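Local coordinates for protein MGS-M5 (Unidentified, PDB 4Q3N) that probably interconverts L-lactate and pyruvate with NAD(H) as cofactor, as a lactate dehydrogenase of the lactate/malate dehydrogenase family, at residues V76-V81 / L117-P122. Residues are numbered along the deposited sequence; the frame is centred on the assembly and turned at random.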
ATOM      1  N   VAL A  76       8.732  11.698  18.847  1.00 21.23           N
ATOM      2  CA  VAL A  76       7.370  11.642  19.353  1.00 21.07           C
ATOM      3  C   VAL A  76       7.414  11.337  20.838  1.00 23.68           C
ATOM      4  O   VAL A  76       7.917  10.290  21.243  1.00 22.97           O
ATOM      5  CB  VAL A  76       6.547  10.580  18.633  1.00 19.14           C
ATOM      6  CG1 VAL A  76       5.046  10.573  19.126  1.00 19.82           C
ATOM      7  CG2 VAL A  76       6.622  10.842  17.045  1.00 21.90           C
ATOM      8  N   ILE A  77       6.908  12.255  21.647  1.00 24.68           N
ATOM      9  CA  ILE A  77       6.991  12.089  23.105  1.00 25.87           C
ATOM     10  C   ILE A  77       5.667  11.584  23.679  1.00 26.75           C
ATOM     11  O   ILE A  77       4.625  12.223  23.521  1.00 27.67           O
ATOM     12  CB  ILE A  77       7.364  13.413  23.803  1.00 27.85           C
ATOM     13  CG1 ILE A  77       8.674  13.969  23.198  1.00 27.66           C
ATOM     14  CG2 ILE A  77       7.409  13.217  25.357  1.00 27.87           C
ATOM     15  CD1 ILE A  77       8.976  15.412  23.610  1.00 30.52           C
ATOM     16  N   THR A  78       5.721  10.434  24.333  1.00 27.15           N
ATOM     17  CA  THR A  78       4.512   9.826  24.944  1.00 29.52           C
ATOM     18  C   THR A  78       4.715   9.654  26.472  1.00 31.68           C
ATOM     19  O   THR A  78       3.832   9.204  27.164  1.00 33.04           O
ATOM     20  CB  THR A  78       4.189   8.452  24.306  1.00 32.50           C
ATOM     21  OG1 THR A  78       5.048   7.450  24.887  1.00 35.72           O
ATOM     22  CG2 THR A  78       4.376   8.488  22.767  1.00 24.44           C
ATOM     23  N   ALA A  79       5.885  10.037  26.984  1.00 32.25           N
ATOM     24  CA  ALA A  79       6.212   9.861  28.406  1.00 33.81           C
ATOM     25  C   ALA A  79       5.348  10.669  29.335  1.00 35.99           C
ATOM     26  O   ALA A  79       4.921  11.781  28.998  1.00 36.09           O
ATOM     27  CB  ALA A  79       7.674  10.240  28.653  1.00 34.09           C
ATOM     28  N   GLY A  80       5.176  10.162  30.555  1.00 39.31           N
ATOM     29  CA  GLY A  80       4.447  10.892  31.573  1.00 42.44           C
ATOM     30  C   GLY A  80       4.030   9.970  32.707  1.00 47.00           C
ATOM     31  O   GLY A  80       4.395   8.782  32.729  1.00 48.44           O
ATOM     32  N   VAL A  81       3.246  10.514  33.637  1.00 48.47           N
ATOM     33  CA  VAL A  81       2.883   9.784  34.838  1.00 49.68           C
ATOM     34  C   VAL A  81       1.392   9.832  35.124  1.00 51.56           C
ATOM     35  O   VAL A  81       0.679  10.716  34.648  1.00 50.11           O
ATOM     36  CB  VAL A  81       3.621  10.345  36.072  1.00 52.29           C
ATOM     37  CG1 VAL A  81       5.053   9.901  36.086  1.00 51.75           C
ATOM     38  CG2 VAL A  81       3.514  11.868  36.125  1.00 51.50           C
ATOM     39  N   LEU A 117       6.817  16.140  18.306  1.00 22.82           N
ATOM     40  CA  LEU A 117       5.386  15.817  18.345  1.00 23.79           C
ATOM     41  C   LEU A 117       5.015  15.257  19.716  1.00 24.79           C
ATOM     42  O   LEU A 117       5.470  14.168  20.078  1.00 23.71           O
ATOM     43  CB  LEU A 117       5.040  14.782  17.273  1.00 24.36           C
ATOM     44  CG  LEU A 117       3.640  14.169  17.271  1.00 25.43           C
ATOM     45  CD1 LEU A 117       2.568  15.269  17.319  1.00 24.44           C
ATOM     46  CD2 LEU A 117       3.433  13.270  15.980  1.00 20.80           C
ATOM     47  N   VAL A 118       4.209  15.986  20.482  1.00 24.40           N
ATOM     48  CA  VAL A 118       3.905  15.566  21.862  1.00 22.30           C
ATOM     49  C   VAL A 118       2.565  14.837  21.856  1.00 24.03           C
ATOM     50  O   VAL A 118       1.599  15.354  21.304  1.00 24.37           O
ATOM     51  CB  VAL A 118       3.861  16.794  22.802  1.00 23.15           C
ATOM     52  CG1 VAL A 118       3.439  16.359  24.226  1.00 23.80           C
ATOM     53  CG2 VAL A 118       5.224  17.448  22.845  1.00 23.16           C
ATOM     54  N   ALA A 119       2.498  13.619  22.397  1.00 24.13           N
ATOM     55  CA  ALA A 119       1.203  12.933  22.492  1.00 24.76           C
ATOM     56  C   ALA A 119       0.789  12.757  23.968  1.00 28.24           C
ATOM     57  O   ALA A 119      -0.352  12.427  24.251  1.00 31.73           O
ATOM     58  CB  ALA A 119       1.236  11.551  21.803  1.00 24.28           C
ATOM     59  N   SER A 120       1.719  12.987  24.882  1.00 28.23           N
ATOM     60  CA  SER A 120       1.458  12.875  26.321  1.00 30.26           C
ATOM     61  C   SER A 120       0.296  13.764  26.733  1.00 30.12           C
ATOM     62  O   SER A 120       0.214  14.863  26.243  1.00 29.32           O
ATOM     63  CB  SER A 120       2.702  13.285  27.113  1.00 31.35           C
ATOM     64  OG  SER A 120       3.833  12.534  26.735  1.00 32.62           O
ATOM     65  N   ASN A 121      -0.543  13.336  27.675  1.00 30.58           N
ATOM     66  CA  ASN A 121      -1.630  14.176  28.165  1.00 34.16           C
ATOM     67  C   ASN A 121      -1.280  14.860  29.458  1.00 34.49           C
ATOM     68  O   ASN A 121      -0.611  14.262  30.273  1.00 36.37           O
ATOM     69  CB  ASN A 121      -2.903  13.353  28.373  1.00 36.63           C
ATOM     70  CG  ASN A 121      -3.575  13.014  27.052  1.00 37.62           C
ATOM     71  OD1 ASN A 121      -3.942  11.866  26.802  1.00 40.14           O
ATOM     72  ND2 ASN A 121      -3.709  14.016  26.192  1.00 35.16           N
ATOM     73  N   PRO A 122      -1.774  16.106  29.667  1.00 34.95           N
ATOM     74  CA  PRO A 122      -2.676  16.856  28.762  1.00 33.39           C
ATOM     75  C   PRO A 122      -1.886  17.498  27.622  1.00 31.03           C
ATOM     76  O   PRO A 122      -0.964  18.299  27.834  1.00 32.83           O
ATOM     77  CB  PRO A 122      -3.320  17.912  29.695  1.00 33.85           C
ATOM     78  CG  PRO A 122      -2.343  18.084  30.775  1.00 36.64           C
ATOM     79  CD  PRO A 122      -1.625  16.782  30.976  1.00 35.81           C
TER
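Val76 and Ile77 pair with Leu117 and Val118 as parallel neighbours in the NAD-binding Rossmann fold, at the C-terminal ends of two adjacent strands of the six-stranded sheet, joined by a right-handed beta-alpha-beta crossover through helix 89-109. Ile77 N donates to Leu117 O (2.9 Å), and the same oxygen takes a CA-H contact from Val76. Beta-branched Val76, Ile77 and Val118 favour the extended backbone, and with Leu117 they give both faces apolar surface. Val76 and Leu117 lie side by side, CG2 of the former 4.1 Å from CD2 of the latter, Leu117 also packing on helix 232-246. On the other face Ile77 CD1 stands 4.3 Å from Val118 CG2, and these two side chains reach helices 89-109 and 123-134 respectively. Where the strands end, Ile77 O receives two N-H groups, an almost straight bond from Ala119 N (2.8 Å) and a longer, more bent one from Ser120 N (3.3 Å). Thr78 turns away, its hydroxyl bonded to Val9 O beside a glycine-rich turn of the kind that binds the dinucleotide in relatives. Small Ser120 points toward 76-81 where the loops begin to part; an alanine here would probably leave Ala79 O without this donor and the loop 78-81 less firmly tied. Chi1 of -56° sets Ser120 OG beside its own backbone N, which also faces 76-81, and so within 2.6 Å of Ala79 O, 33° from that carbonyl's plane.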